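Local coordinates for protein Rna-directed RNA polymerase (PDB 3ZED) that probably copies the double-stranded RNA genome of a birnavirus, acting as an RNA-dependent RNA polymerase found both free and covalently attached to the viral RNA, at residues B[118-122]-B[158-162]; B[207-211]-B[425-429]. All coordinates share one frame; numbering follows the deposited sequence.

How the contacts relate
From the N terminus, contact 1 comes first: the loop after strand 101-102 presents residues 118-122, the chain runs through helices 125-137 and 143-156, and strand 157-160 brings residues 158-162 back against that loop. This short, mostly helical excursion is closed before contact 2 opens at 207-211, in the loop after helix 194-204. Contact 2 spans far more chain, 213 residues, and closes at 425-429. The two are in series, neither nested nor crossed. The centres of contact 1 and contact 2 lie about 44 Å apart, on opposite sides of the chain's centre. Contact 1 ties a loop to a mixed-sheet strand; contact 2 ties a loop to the last part of helix 412-426 and the residues that follow.

Contact 1: residues B[118-122]-B[158-162]; sequences GTFGA and QYGSG
Phe120 and Gly121, the two middle residues of a turn, meet the strand residues Tyr159 and Gln158. The Phe120 ring reaches the strand with its far end: CZ lies 3.8 Å from Tyr159 CE2, and CE2 approaches Gly160 CA. Its chi1 of 180° puts CG opposite the backbone N and lets the end of the phenyl come up to the strand. The planes of the two aromatic rings meet at 59°, with their centroids 5.8 Å apart. Gly121 sits close against the strand backbone, its CA 3.4 Å from Tyr159 O in a CH...O contact. The same CA lies near the plane of the Tyr159 ring, at its edge. Gln158, bent at chi2, uses its amide NE2 as a clamp: one bond goes to Gly121 O at 2.6 Å, and a nearly straight one of 176° to Tyr159 O at 2.8 Å. Both acceptors lie close to the amide plane, which fixes the rotation of the group. The phenol oxygen of Tyr159 is hydrogen-bonded to Glu594, while the backbone of Gln158 pairs with Tyr309 in the sheet. The arrangement is a type II beta turn, Thr119 to Ala122, with glycine at its third position, docked on strand 157-160 of a mixed sheet.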
ATOM      1  N   GLY B 118      28.617  -7.406  -6.163  1.00 63.53           N
ATOM      2  CA  GLY B 118      28.855  -6.535  -7.310  1.00 63.49           C
ATOM      3  C   GLY B 118      28.319  -5.117  -7.210  1.00 65.12           C
ATOM      4  O   GLY B 118      28.284  -4.526  -6.123  1.00 63.73           O
ATOM      5  N   THR B 119      27.918  -4.555  -8.369  1.00 60.97           N
ATOM      6  CA  THR B 119      27.398  -3.183  -8.513  1.00 58.30           C
ATOM      7  C   THR B 119      26.030  -3.029  -7.857  1.00 58.75           C
ATOM      8  O   THR B 119      25.694  -1.930  -7.416  1.00 58.05           O
ATOM      9  CB  THR B 119      27.336  -2.757  -9.987  1.00 64.68           C
ATOM     10  OG1 THR B 119      26.522  -3.679 -10.712  1.00 68.04           O
ATOM     11  CG2 THR B 119      28.708  -2.641 -10.623  1.00 61.50           C
ATOM     12  N   PHE B 120      25.230  -4.104  -7.818  1.00 53.90           N
ATOM     13  CA  PHE B 120      23.933  -4.079  -7.159  1.00 51.51           C
ATOM     14  C   PHE B 120      24.153  -4.033  -5.644  1.00 53.90           C
ATOM     15  O   PHE B 120      24.821  -4.915  -5.085  1.00 53.44           O
ATOM     16  CB  PHE B 120      23.054  -5.280  -7.562  1.00 53.56           C
ATOM     17  CG  PHE B 120      21.704  -5.278  -6.881  1.00 53.21           C
ATOM     18  CD1 PHE B 120      20.663  -4.487  -7.364  1.00 54.27           C
ATOM     19  CD2 PHE B 120      21.484  -6.036  -5.738  1.00 55.28           C
ATOM     20  CE1 PHE B 120      19.420  -4.465  -6.719  1.00 53.95           C
ATOM     21  CE2 PHE B 120      20.238  -6.019  -5.093  1.00 57.17           C
ATOM     22  CZ  PHE B 120      19.214  -5.232  -5.586  1.00 53.96           C
ATOM     23  N   GLY B 121      23.613  -2.981  -5.020  1.00 47.85           N
ATOM     24  CA  GLY B 121      23.714  -2.730  -3.588  1.00 46.51           C
ATOM     25  C   GLY B 121      25.034  -2.110  -3.195  1.00 51.57           C
ATOM     26  O   GLY B 121      25.385  -2.089  -2.010  1.00 52.34           O
ATOM     27  N   ALA B 122      25.798  -1.621  -4.187  1.00 47.50           N
ATOM     28  CA  ALA B 122      27.086  -0.989  -3.940  1.00 46.74           C
ATOM     29  C   ALA B 122      26.891   0.375  -3.249  1.00 47.89           C
ATOM     30  O   ALA B 122      26.054   1.151  -3.685  1.00 45.64           O
ATOM     31  CB  ALA B 122      27.859  -0.827  -5.239  1.00 48.16           C
ATOM     32  N   GLN B 158      23.047  -2.160   4.251  1.00 39.41           N
ATOM     33  CA  GLN B 158      23.214  -2.815   2.977  1.00 39.17           C
ATOM     34  C   GLN B 158      21.913  -2.754   2.198  1.00 42.39           C
ATOM     35  O   GLN B 158      20.890  -3.249   2.672  1.00 41.93           O
ATOM     36  CB  GLN B 158      23.679  -4.278   3.144  1.00 41.61           C
ATOM     37  CG  GLN B 158      23.882  -5.016   1.811  1.00 48.32           C
ATOM     38  CD  GLN B 158      24.934  -4.357   0.954  1.00 57.44           C
ATOM     39  OE1 GLN B 158      26.106  -4.308   1.320  1.00 53.26           O
ATOM     40  NE2 GLN B 158      24.528  -3.796  -0.182  1.00 44.33           N
ATOM     41  N   TYR B 159      21.946  -2.150   1.006  1.00 39.50           N
ATOM     42  CA  TYR B 159      20.781  -2.199   0.140  1.00 38.72           C
ATOM     43  C   TYR B 159      20.804  -3.543  -0.576  1.00 44.75           C
ATOM     44  O   TYR B 159      21.865  -3.980  -1.046  1.00 47.38           O
ATOM     45  CB  TYR B 159      20.699  -1.027  -0.854  1.00 38.42           C
ATOM     46  CG  TYR B 159      19.488  -1.147  -1.756  1.00 38.96           C
ATOM     47  CD1 TYR B 159      18.217  -0.816  -1.297  1.00 40.19           C
ATOM     48  CD2 TYR B 159      19.595  -1.702  -3.030  1.00 40.30           C
ATOM     49  CE1 TYR B 159      17.087  -0.993  -2.095  1.00 42.24           C
ATOM     50  CE2 TYR B 159      18.468  -1.908  -3.828  1.00 40.73           C
ATOM     51  CZ  TYR B 159      17.218  -1.536  -3.363  1.00 49.75           C
ATOM     52  OH  TYR B 159      16.107  -1.685  -4.165  1.00 52.20           O
ATOM     53  N   GLY B 160      19.654  -4.195  -0.626  1.00 40.16           N
ATOM     54  CA  GLY B 160      19.544  -5.493  -1.266  1.00 41.89           C
ATOM     55  C   GLY B 160      18.273  -6.233  -0.924  1.00 47.23           C
ATOM     56  O   GLY B 160      17.420  -5.705  -0.212  1.00 46.25           O
ATOM     57  N   SER B 161      18.166  -7.485  -1.401  1.00 44.31           N
ATOM     58  CA  SER B 161      16.986  -8.329  -1.245  1.00 43.16           C
ATOM     59  C   SER B 161      17.181  -9.420  -0.153  1.00 48.01           C
ATOM     60  O   SER B 161      16.544 -10.478  -0.199  1.00 48.12           O
ATOM     61  CB  SER B 161      16.609  -8.942  -2.591  1.00 45.84           C
ATOM     62  OG  SER B 161      17.729  -9.541  -3.225  1.00 57.73           O
ATOM     63  N   GLY B 162      18.019  -9.121   0.842  1.00 44.94           N
ATOM     64  CA  GLY B 162      18.259  -9.996   1.994  1.00 44.38           C
ATOM     65  C   GLY B 162      18.665 -11.430   1.708  1.00 48.31           C
ATOM     66  O   GLY B 162      19.515 -11.685   0.852  1.00 49.94           O
TER

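Contact 2: residues B[207-211]-B[425-429]; sequences INTPK and RGWTN
Ile207 carries CG1 between its backbone N and carbonyl carbon (chi1 61°), and with chi2 extended CD1 reaches the backbone N of Gly426 at 3.6 Å and Arg425 CB at 3.7 Å. Trp427 has CG beside its backbone N (chi1 -68°), which swings the indole back under Pro210 although its CB points away from the loop. There Pro210 CG stands over the six-membered ring, 3.6 Å from its centroid and only 6° off the normal, a CH-pi contact made by the pyrrolidine at about a right angle to the indole. Val335 O accepts a hydrogen bond from Trp427 NE1, and helix 326-340 also touches both side chains through Pro338. Following helix 412-426, in the part of the chain assigned to the birnavirus polymerase palm family, the backbone makes an inverse gamma turn about Trp427, with a weak bond from Thr428 N to Gly426 O. Thr209 and Pro210 crowd round Gly426 O: Pro210 CD lies 3.2 Å from it, and Thr209 CA makes a CH...O contact at 3.4 Å. No direct hydrogen bond joins the segments; a water donates to Thr428 O at 3.0 Å and is weakly bonded to Thr209 OG1. Arg425 leads its guanidinium away from the loop, to salt bridges with Glu195 and Glu202.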
ATOM      1  N   ILE B 207     -14.969   8.614   1.558  1.00 40.75           N
ATOM      2  CA  ILE B 207     -14.923   8.170   0.168  1.00 39.42           C
ATOM      3  C   ILE B 207     -16.089   8.742  -0.627  1.00 47.50           C
ATOM      4  O   ILE B 207     -17.143   9.053  -0.069  1.00 49.23           O
ATOM      5  CB  ILE B 207     -14.874   6.614   0.022  1.00 40.25           C
ATOM      6  CG1 ILE B 207     -16.131   5.915   0.638  1.00 42.34           C
ATOM      7  CG2 ILE B 207     -13.541   6.039   0.524  1.00 37.24           C
ATOM      8  CD1 ILE B 207     -16.379   4.437   0.267  1.00 39.47           C
ATOM      9  N   ASN B 208     -15.899   8.842  -1.942  1.00 44.57           N
ATOM     10  CA  ASN B 208     -16.959   9.197  -2.874  1.00 46.02           C
ATOM     11  C   ASN B 208     -17.363   7.940  -3.605  1.00 49.47           C
ATOM     12  O   ASN B 208     -16.688   6.912  -3.478  1.00 46.26           O
ATOM     13  CB  ASN B 208     -16.494  10.273  -3.858  1.00 48.96           C
ATOM     14  CG  ASN B 208     -16.451  11.634  -3.261  1.00 63.11           C
ATOM     15  OD1 ASN B 208     -17.462  12.145  -2.766  1.00 55.80           O
ATOM     16  ND2 ASN B 208     -15.285  12.255  -3.317  1.00 53.87           N
ATOM     17  N   THR B 209     -18.440   8.011  -4.397  1.00 48.40           N
ATOM     18  CA  THR B 209     -18.834   6.849  -5.182  1.00 48.62           C
ATOM     19  C   THR B 209     -17.941   6.802  -6.414  1.00 53.22           C
ATOM     20  O   THR B 209     -17.463   7.878  -6.817  1.00 52.83           O
ATOM     21  CB  THR B 209     -20.323   6.946  -5.606  1.00 55.45           C
ATOM     22  OG1 THR B 209     -20.459   7.994  -6.568  1.00 57.67           O
ATOM     23  CG2 THR B 209     -21.300   7.106  -4.428  1.00 48.50           C
ATOM     24  N   PRO B 210     -17.761   5.640  -7.102  1.00 49.04           N
ATOM     25  CA  PRO B 210     -17.064   5.683  -8.403  1.00 48.05           C
ATOM     26  C   PRO B 210     -17.822   6.591  -9.378  1.00 52.60           C
ATOM     27  O   PRO B 210     -19.019   6.832  -9.177  1.00 53.55           O
ATOM     28  CB  PRO B 210     -17.119   4.227  -8.885  1.00 49.69           C
ATOM     29  CG  PRO B 210     -17.381   3.416  -7.645  1.00 54.37           C
ATOM     30  CD  PRO B 210     -18.240   4.276  -6.791  1.00 50.42           C
ATOM     31  N   LYS B 211     -17.152   7.096 -10.425  1.00 49.36           N
ATOM     32  CA  LYS B 211     -17.795   7.926 -11.458  1.00 50.76           C
ATOM     33  C   LYS B 211     -19.047   7.221 -12.003  1.00 56.49           C
ATOM     34  O   LYS B 211     -19.067   5.990 -12.057  1.00 56.07           O
ATOM     35  CB  LYS B 211     -16.816   8.193 -12.614  1.00 52.67           C
ATOM     36  CG  LYS B 211     -15.679   9.138 -12.270  1.00 63.13           C
ATOM     37  CD  LYS B 211     -14.639   9.177 -13.385  1.00 75.06           C
ATOM     38  CE  LYS B 211     -14.192  10.584 -13.724  1.00 97.33           C
ATOM     39  NZ  LYS B 211     -13.348  11.201 -12.657  1.00108.08           N
ATOM     40  N   ARG B 425     -20.927   2.487   1.005  1.00 50.44           N
ATOM     41  CA  ARG B 425     -20.677   3.917   0.826  1.00 49.97           C
ATOM     42  C   ARG B 425     -20.124   4.280  -0.562  1.00 52.00           C
ATOM     43  O   ARG B 425     -20.267   5.429  -0.974  1.00 51.17           O
ATOM     44  CB  ARG B 425     -19.723   4.447   1.931  1.00 48.18           C
ATOM     45  CG  ARG B 425     -20.403   4.838   3.255  1.00 47.77           C
ATOM     46  CD  ARG B 425     -20.995   3.656   4.009  1.00 49.85           C
ATOM     47  NE  ARG B 425     -21.555   4.078   5.290  1.00 52.99           N
ATOM     48  CZ  ARG B 425     -22.210   3.294   6.135  1.00 62.15           C
ATOM     49  NH1 ARG B 425     -22.391   2.008   5.858  1.00 50.07           N
ATOM     50  NH2 ARG B 425     -22.688   3.787   7.268  1.00 45.56           N
ATOM     51  N   GLY B 426     -19.501   3.329  -1.251  1.00 47.71           N
ATOM     52  CA  GLY B 426     -18.922   3.574  -2.568  1.00 47.20           C
ATOM     53  C   GLY B 426     -19.822   3.093  -3.689  1.00 53.16           C
ATOM     54  O   GLY B 426     -20.412   3.897  -4.417  1.00 51.87           O
ATOM     55  N   TRP B 427     -19.967   1.760  -3.790  1.00 51.07           N
ATOM     56  CA  TRP B 427     -20.739   1.037  -4.802  1.00 51.79           C
ATOM     57  C   TRP B 427     -22.241   1.127  -4.539  1.00 57.82           C
ATOM     58  O   TRP B 427     -22.940   0.106  -4.435  1.00 58.31           O
ATOM     59  CB  TRP B 427     -20.249  -0.420  -4.847  1.00 49.77           C
ATOM     60  CG  TRP B 427     -18.849  -0.507  -5.389  1.00 49.30           C
ATOM     61  CD1 TRP B 427     -17.704  -0.711  -4.680  1.00 50.19           C
ATOM     62  CD2 TRP B 427     -18.447  -0.282  -6.747  1.00 49.45           C
ATOM     63  NE1 TRP B 427     -16.618  -0.679  -5.518  1.00 48.69           N
ATOM     64  CE2 TRP B 427     -17.042  -0.410  -6.792  1.00 51.77           C
ATOM     65  CE3 TRP B 427     -19.146   0.003  -7.940  1.00 52.05           C
ATOM     66  CZ2 TRP B 427     -16.317  -0.265  -7.982  1.00 51.25           C
ATOM     67  CZ3 TRP B 427     -18.425   0.171  -9.111  1.00 53.49           C
ATOM     68  CH2 TRP B 427     -17.031   0.018  -9.133  1.00 52.46           C
ATOM     69  N   THR B 428     -22.743   2.367  -4.471  1.00 55.67           N
ATOM     70  CA  THR B 428     -24.159   2.631  -4.217  1.00 58.76           C
ATOM     71  C   THR B 428     -24.672   3.752  -5.135  1.00 63.92           C
ATOM     72  O   THR B 428     -23.984   4.749  -5.326  1.00 63.04           O
ATOM     73  CB  THR B 428     -24.392   2.951  -2.708  1.00 65.95           C
ATOM     74  OG1 THR B 428     -25.791   3.049  -2.455  1.00 67.68           O
ATOM     75  CG2 THR B 428     -23.709   4.248  -2.251  1.00 62.23           C
ATOM     76  N   ASN B 429     -25.880   3.589  -5.690  1.00 63.10           N
ATOM     77  CA  ASN B 429     -26.514   4.629  -6.516  1.00 63.84           C
ATOM     78  C   ASN B 429     -27.143   5.678  -5.592  1.00 69.52           C
ATOM     79  O   ASN B 429     -27.285   5.421  -4.387  1.00 70.45           O
ATOM     80  CB  ASN B 429     -27.557   4.020  -7.452  1.00 58.75           C
ATOM     81  CG  ASN B 429     -26.984   3.158  -8.547  1.00 68.43           C
ATOM     82  OD1 ASN B 429     -26.128   3.597  -9.331  1.00 66.21           O
ATOM     83  ND2 ASN B 429     -27.482   1.929  -8.666  1.00 54.61           N
TER
HETATM   84  O   HOH W   1     -22.925   6.186  -7.717  1.00 60.49           O